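Local coordinates for cytoplasmic protein (Cryptococcus neoformans var. grubii serotype A, PDB 7LPO), which probably hydrolyses steryl beta-glucosides, acting as a family 5 glycoside hydrolase, at residues Thr298-Ala310 / Thr365-Ser379. Residues are numbered along the deposited sequence; the frame is centred on the assembly and turned at random.
Sequences TPIEGMRLGMGEA and TCIWAHHGVWEIATS
Trp-374 packs its indole against one side of helix 299-306, where it meets Ile-300, Met-303 and Arg-304, and against Met-307 just beyond the helix. Ile-300 brings CD1 over one face in a CH-pi contact, 4.2 Å from the centroid of the five-membered ring; its CG1 stands anti to the backbone N (chi1 -177°), carrying the methyl out to the indole. Ala-369 CB and Ile-376 CG1 lie over the opposite face, sandwiching the ring between aliphatic groups. Arg-304 CG meets Trp-374 CZ3 obliquely, and Met-307 CG approaches the six-membered ring at its edge, 3.9 Å from CZ2 of Trp-374.

Sulfur contacts form a second group. The extended chain of Met-303 runs past the indole, placing SD 3.7 Å from Trp-374 CD1 in an oblique Met-aromatic contact, and ends with CE 3.7 Å from CD1 of Trp-368. Met-307 is bent at chi2 and chi3, which lays SD against the backbone, 3.3 Å from Cys-366 N and near Thr-365 CA, and sets CE against Ile-376 CD1.

Helix 299-306 and the weakly bonded helical turn 367-370 each end in a Schellman motif, with Gly-308 and Gly-372 as the C-prime residues. Trp-374 sits on the short, weakly bonded strand 374-375, which pairs antiparallel with 380-381; the centre of the contact lies about 33 Å from the centre of the chain. A capping box of Thr-298 and Glu-301 starts helix 299-306, while Cys-366 SG caps the turn by accepting from Ala-369 N.

Among the polar contacts, the same SG takes the indole N-H, Trp-374 NE1 lying 3.2 Å from Cys-366 SG, which, with the packing on both faces, should restrain the ring's rotation. Across the segments, Arg-304 NH2 donates to Ser-379 O at 2.9 Å, nearly straight (164°), at the guanidinium edge.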
loop_
_atom_site.group_PDB
_atom_site.type_symbol
_atom_site.label_atom_id
_atom_site.label_comp_id
_atom_site.label_asym_id
_atom_site.label_seq_id
_atom_site.Cartn_x
_atom_site.Cartn_y
_atom_site.Cartn_z
ATOM N N THR A 298 -3.974 -23.808 -12.359
ATOM C CA THR A 298 -3.366 -23.129 -13.491
ATOM C C THR A 298 -4.425 -22.266 -14.171
ATOM O O THR A 298 -5.621 -22.451 -13.935
ATOM C CB THR A 298 -2.811 -24.155 -14.471
ATOM O OG1 THR A 298 -3.892 -24.938 -14.999
ATOM C CG2 THR A 298 -1.821 -25.087 -13.768
ATOM N N PRO A 299 -4.023 -21.321 -15.024
ATOM C CA PRO A 299 -5.040 -20.529 -15.745
ATOM C C PRO A 299 -6.076 -21.385 -16.464
ATOM O O PRO A 299 -7.278 -21.102 -16.366
ATOM C CB PRO A 299 -4.202 -19.683 -16.717
ATOM C CG PRO A 299 -2.882 -19.524 -16.015
ATOM C CD PRO A 299 -2.652 -20.837 -15.283
ATOM N N ILE A 300 -5.658 -22.451 -17.149
ATOM C CA ILE A 300 -6.625 -23.255 -17.890
ATOM C C ILE A 300 -7.467 -24.102 -16.937
ATOM O O ILE A 300 -8.672 -24.285 -17.150
ATOM C CB ILE A 300 -5.919 -24.118 -18.951
ATOM C CG1 ILE A 300 -6.954 -24.894 -19.772
ATOM C CG2 ILE A 300 -4.947 -25.085 -18.299
ATOM C CD1 ILE A 300 -7.905 -24.030 -20.542
ATOM N N GLU A 301 -6.861 -24.622 -15.865
ATOM C CA GLU A 301 -7.658 -25.334 -14.871
ATOM C C GLU A 301 -8.725 -24.426 -14.272
ATOM O O GLU A 301 -9.840 -24.873 -13.992
ATOM C CB GLU A 301 -6.768 -25.902 -13.766
ATOM C CG GLU A 301 -5.941 -27.104 -14.195
ATOM C CD GLU A 301 -5.063 -27.652 -13.066
ATOM O OE1 GLU A 301 -4.645 -26.868 -12.177
ATOM O OE2 GLU A 301 -4.790 -28.876 -13.069
ATOM N N GLY A 302 -8.402 -23.148 -14.060
ATOM C CA GLY A 302 -9.377 -22.235 -13.486
ATOM C C GLY A 302 -10.525 -21.935 -14.431
ATOM O O GLY A 302 -11.671 -21.788 -13.998
ATOM N N MET A 303 -10.229 -21.835 -15.731
ATOM C CA MET A 303 -11.273 -21.658 -16.733
ATOM C C MET A 303 -12.199 -22.870 -16.786
ATOM O O MET A 303 -13.422 -22.719 -16.870
ATOM C CB MET A 303 -10.640 -21.408 -18.101
ATOM C CG MET A 303 -9.924 -20.061 -18.229
ATOM S SD MET A 303 -8.955 -19.919 -19.752
ATOM C CE MET A 303 -8.110 -18.362 -19.467
ATOM N N ARG A 304 -11.637 -24.080 -16.755
ATOM C CA ARG A 304 -12.481 -25.270 -16.702
ATOM C C ARG A 304 -13.341 -25.267 -15.450
ATOM O O ARG A 304 -14.526 -25.619 -15.497
ATOM C CB ARG A 304 -11.632 -26.537 -16.737
ATOM C CG ARG A 304 -10.931 -26.790 -18.060
ATOM C CD ARG A 304 -9.813 -27.786 -17.852
ATOM N NE ARG A 304 -9.024 -28.014 -19.059
ATOM C CZ ARG A 304 -7.775 -28.467 -19.054
ATOM N NH1 ARG A 304 -7.171 -28.730 -17.900
ATOM N NH2 ARG A 304 -7.132 -28.650 -20.202
ATOM N N LEU A 305 -12.755 -24.881 -14.316
ATOM C CA LEU A 305 -13.534 -24.758 -13.090
ATOM C C LEU A 305 -14.640 -23.721 -13.250
ATOM O O LEU A 305 -15.759 -23.910 -12.766
ATOM C CB LEU A 305 -12.609 -24.381 -11.928
ATOM C CG LEU A 305 -11.682 -25.481 -11.402
ATOM C CD1 LEU A 305 -10.661 -24.896 -10.409
ATOM C CD2 LEU A 305 -12.467 -26.582 -10.739
ATOM N N GLY A 306 -14.332 -22.600 -13.901
ATOM C CA GLY A 306 -15.330 -21.570 -14.112
ATOM C C GLY A 306 -16.462 -21.994 -15.024
ATOM O O GLY A 306 -17.489 -21.309 -15.075
ATOM N N MET A 307 -16.284 -23.085 -15.771
ATOM C CA MET A 307 -17.354 -23.713 -16.530
ATOM C C MET A 307 -17.969 -24.889 -15.774
ATOM O O MET A 307 -18.711 -25.679 -16.363
ATOM C CB MET A 307 -16.834 -24.170 -17.895
ATOM C CG MET A 307 -16.671 -23.046 -18.912
ATOM S SD MET A 307 -18.203 -22.114 -19.238
ATOM C CE MET A 307 -19.261 -23.418 -19.859
ATOM N N GLY A 308 -17.684 -25.013 -14.481
ATOM C CA GLY A 308 -18.339 -25.990 -13.648
ATOM C C GLY A 308 -17.719 -27.367 -13.644
ATOM O O GLY A 308 -18.322 -28.291 -13.083
ATOM N N GLU A 309 -16.546 -27.541 -14.251
ATOM C CA GLU A 309 -15.918 -28.850 -14.363
ATOM C C GLU A 309 -14.943 -29.071 -13.214
ATOM O O GLU A 309 -14.081 -28.232 -12.954
ATOM C CB GLU A 309 -15.182 -28.982 -15.693
ATOM C CG GLU A 309 -16.055 -28.821 -16.910
ATOM C CD GLU A 309 -15.249 -28.889 -18.192
ATOM O OE1 GLU A 309 -14.078 -29.340 -18.137
ATOM O OE2 GLU A 309 -15.783 -28.484 -19.249
ATOM N N ALA A 310 -15.077 -30.209 -12.541
ATOM C CA ALA A 310 -14.195 -30.544 -11.435
ATOM C C ALA A 310 -12.755 -30.674 -11.914
ATOM O O ALA A 310 -12.487 -31.142 -13.026
ATOM C CB ALA A 310 -14.650 -31.848 -10.778
ATOM N N THR A 365 -21.155 -18.342 -20.424
ATOM C CA THR A 365 -20.118 -19.247 -20.890
ATOM C C THR A 365 -18.795 -18.500 -20.782
ATOM O O THR A 365 -18.767 -17.282 -20.592
ATOM C CB THR A 365 -20.421 -19.732 -22.311
ATOM O OG1 THR A 365 -19.477 -20.734 -22.699
ATOM C CG2 THR A 365 -20.379 -18.593 -23.299
ATOM N N CYS A 366 -17.692 -19.240 -20.876
ATOM C CA CYS A 366 -16.378 -18.645 -20.669
ATOM C C CYS A 366 -16.072 -17.619 -21.748
ATOM O O CYS A 366 -16.134 -17.920 -22.947
ATOM C CB CYS A 366 -15.294 -19.723 -20.663
ATOM S SG CYS A 366 -13.629 -19.083 -20.410
ATOM N N ILE A 367 -15.717 -16.404 -21.317
ATOM C CA ILE A 367 -15.409 -15.341 -22.262
ATOM C C ILE A 367 -14.090 -15.595 -22.981
ATOM O O ILE A 367 -13.898 -15.112 -24.105
ATOM C CB ILE A 367 -15.417 -13.982 -21.532
ATOM C CG1 ILE A 367 -15.486 -12.828 -22.535
ATOM C CG2 ILE A 367 -14.200 -13.827 -20.625
ATOM C CD1 ILE A 367 -16.757 -12.844 -23.404
ATOM N N TRP A 368 -13.184 -16.380 -22.385
ATOM C CA TRP A 368 -11.907 -16.663 -23.037
ATOM C C TRP A 368 -12.052 -17.752 -24.087
ATOM O O TRP A 368 -11.451 -17.663 -25.164
ATOM C CB TRP A 368 -10.868 -17.035 -21.985
ATOM C CG TRP A 368 -10.740 -15.936 -20.985
ATOM C CD1 TRP A 368 -10.956 -16.015 -19.643
ATOM C CD2 TRP A 368 -10.401 -14.569 -21.259
ATOM N NE1 TRP A 368 -10.776 -14.781 -19.062
ATOM C CE2 TRP A 368 -10.422 -13.882 -20.034
ATOM C CE3 TRP A 368 -10.080 -13.866 -22.423
ATOM C CZ2 TRP A 368 -10.120 -12.529 -19.937
ATOM C CZ3 TRP A 368 -9.789 -12.529 -22.329
ATOM C CH2 TRP A 368 -9.809 -11.871 -21.096
ATOM N N ALA A 369 -12.876 -18.762 -23.804
ATOM C CA ALA A 369 -13.276 -19.697 -24.849
ATOM C C ALA A 369 -13.961 -18.962 -25.991
ATOM O O ALA A 369 -13.747 -19.277 -27.167
ATOM C CB ALA A 369 -14.207 -20.766 -24.271
ATOM N N HIS A 370 -14.789 -17.972 -25.657
ATOM C CA HIS A 370 -15.514 -17.222 -26.669
ATOM C C HIS A 370 -14.583 -16.418 -27.559
ATOM O O HIS A 370 -14.975 -16.052 -28.668
ATOM C CB HIS A 370 -16.524 -16.296 -25.998
ATOM C CG HIS A 370 -17.477 -15.660 -26.954
ATOM N ND1 HIS A 370 -18.253 -16.392 -27.823
ATOM C CD2 HIS A 370 -17.775 -14.360 -27.182
ATOM C CE1 HIS A 370 -18.997 -15.571 -28.540
ATOM N NE2 HIS A 370 -18.718 -14.333 -28.178
ATOM N N HIS A 371 -13.372 -16.125 -27.096
ATOM C CA HIS A 371 -12.355 -15.484 -27.911
ATOM C C HIS A 371 -11.368 -16.490 -28.491
ATOM O O HIS A 371 -10.343 -16.086 -29.044
ATOM C CB HIS A 371 -11.624 -14.419 -27.086
ATOM C CG HIS A 371 -12.419 -13.165 -26.910
ATOM N ND1 HIS A 371 -13.343 -13.006 -25.898
ATOM C CD2 HIS A 371 -12.477 -12.034 -27.655
ATOM C CE1 HIS A 371 -13.917 -11.821 -26.014
ATOM N NE2 HIS A 371 -13.404 -11.208 -27.066
ATOM N N GLY A 372 -11.658 -17.786 -28.384
ATOM C CA GLY A 372 -10.841 -18.800 -29.017
ATOM C C GLY A 372 -9.630 -19.251 -28.233
ATOM O O GLY A 372 -8.762 -19.920 -28.806
ATOM N N VAL A 373 -9.535 -18.912 -26.946
ATOM C CA VAL A 373 -8.389 -19.346 -26.155
ATOM C C VAL A 373 -8.431 -20.851 -25.935
ATOM O O VAL A 373 -7.394 -21.523 -25.978
ATOM C CB VAL A 373 -8.340 -18.578 -24.821
ATOM C CG1 VAL A 373 -7.238 -19.135 -23.905
ATOM C CG2 VAL A 373 -8.127 -17.094 -25.086
ATOM N N TRP A 374 -9.616 -21.406 -25.670
ATOM C CA TRP A 374 -9.741 -22.841 -25.468
ATOM C C TRP A 374 -11.098 -23.313 -25.962
ATOM O O TRP A 374 -12.011 -22.520 -26.197
ATOM C CB TRP A 374 -9.527 -23.228 -24.000
ATOM C CG TRP A 374 -10.532 -22.726 -23.014
ATOM C CD1 TRP A 374 -10.755 -21.428 -22.657
ATOM C CD2 TRP A 374 -11.431 -23.518 -22.220
ATOM N NE1 TRP A 374 -11.739 -21.363 -21.700
ATOM C CE2 TRP A 374 -12.167 -22.631 -21.410
ATOM C CE3 TRP A 374 -11.678 -24.888 -22.111
ATOM C CZ2 TRP A 374 -13.134 -23.067 -20.510
ATOM C CZ3 TRP A 374 -12.644 -25.319 -21.221
ATOM C CH2 TRP A 374 -13.362 -24.411 -20.434
ATOM N N GLU A 375 -11.218 -24.629 -26.100
ATOM C CA GLU A 375 -12.413 -25.279 -26.619
ATOM C C GLU A 375 -13.105 -26.027 -25.490
ATOM O O GLU A 375 -12.543 -26.982 -24.943
ATOM C CB GLU A 375 -12.059 -26.242 -27.752
ATOM C CG GLU A 375 -13.272 -26.919 -28.366
ATOM C CD GLU A 375 -12.913 -27.822 -29.529
ATOM O OE1 GLU A 375 -11.775 -28.336 -29.559
ATOM O OE2 GLU A 375 -13.775 -28.017 -30.414
ATOM N N ILE A 376 -14.339 -25.620 -25.178
ATOM C CA ILE A 376 -15.044 -26.161 -24.018
ATOM C C ILE A 376 -15.402 -27.631 -24.218
ATOM O O ILE A 376 -15.356 -28.423 -23.268
ATOM C CB ILE A 376 -16.298 -25.316 -23.722
ATOM C CG1 ILE A 376 -15.900 -23.986 -23.070
ATOM C CG2 ILE A 376 -17.261 -26.088 -22.836
ATOM C CD1 ILE A 376 -17.004 -22.957 -23.056
ATOM N N ALA A 377 -15.780 -28.022 -25.437
ATOM C CA ALA A 377 -16.236 -29.394 -25.654
ATOM C C ALA A 377 -15.129 -30.399 -25.354
ATOM O O ALA A 377 -15.379 -31.450 -24.750
ATOM C CB ALA A 377 -16.744 -29.566 -27.089
ATOM N N THR A 378 -13.900 -30.088 -25.756
ATOM C CA THR A 378 -12.767 -30.984 -25.581
ATOM C C THR A 378 -11.802 -30.550 -24.485
ATOM O O THR A 378 -10.887 -31.314 -24.159
ATOM C CB THR A 378 -11.985 -31.098 -26.897
ATOM O OG1 THR A 378 -11.449 -29.813 -27.241
ATOM C CG2 THR A 378 -12.880 -31.576 -28.013
ATOM N N SER A 379 -11.973 -29.359 -23.911
ATOM C CA SER A 379 -11.078 -28.809 -22.890
ATOM C C SER A 379 -9.670 -28.579 -23.426
ATOM O O SER A 379 -8.700 -28.541 -22.656
ATOM C CB SER A 379 -11.026 -29.707 -21.649
ATOM O OG SER A 379 -12.329 -29.943 -21.142
#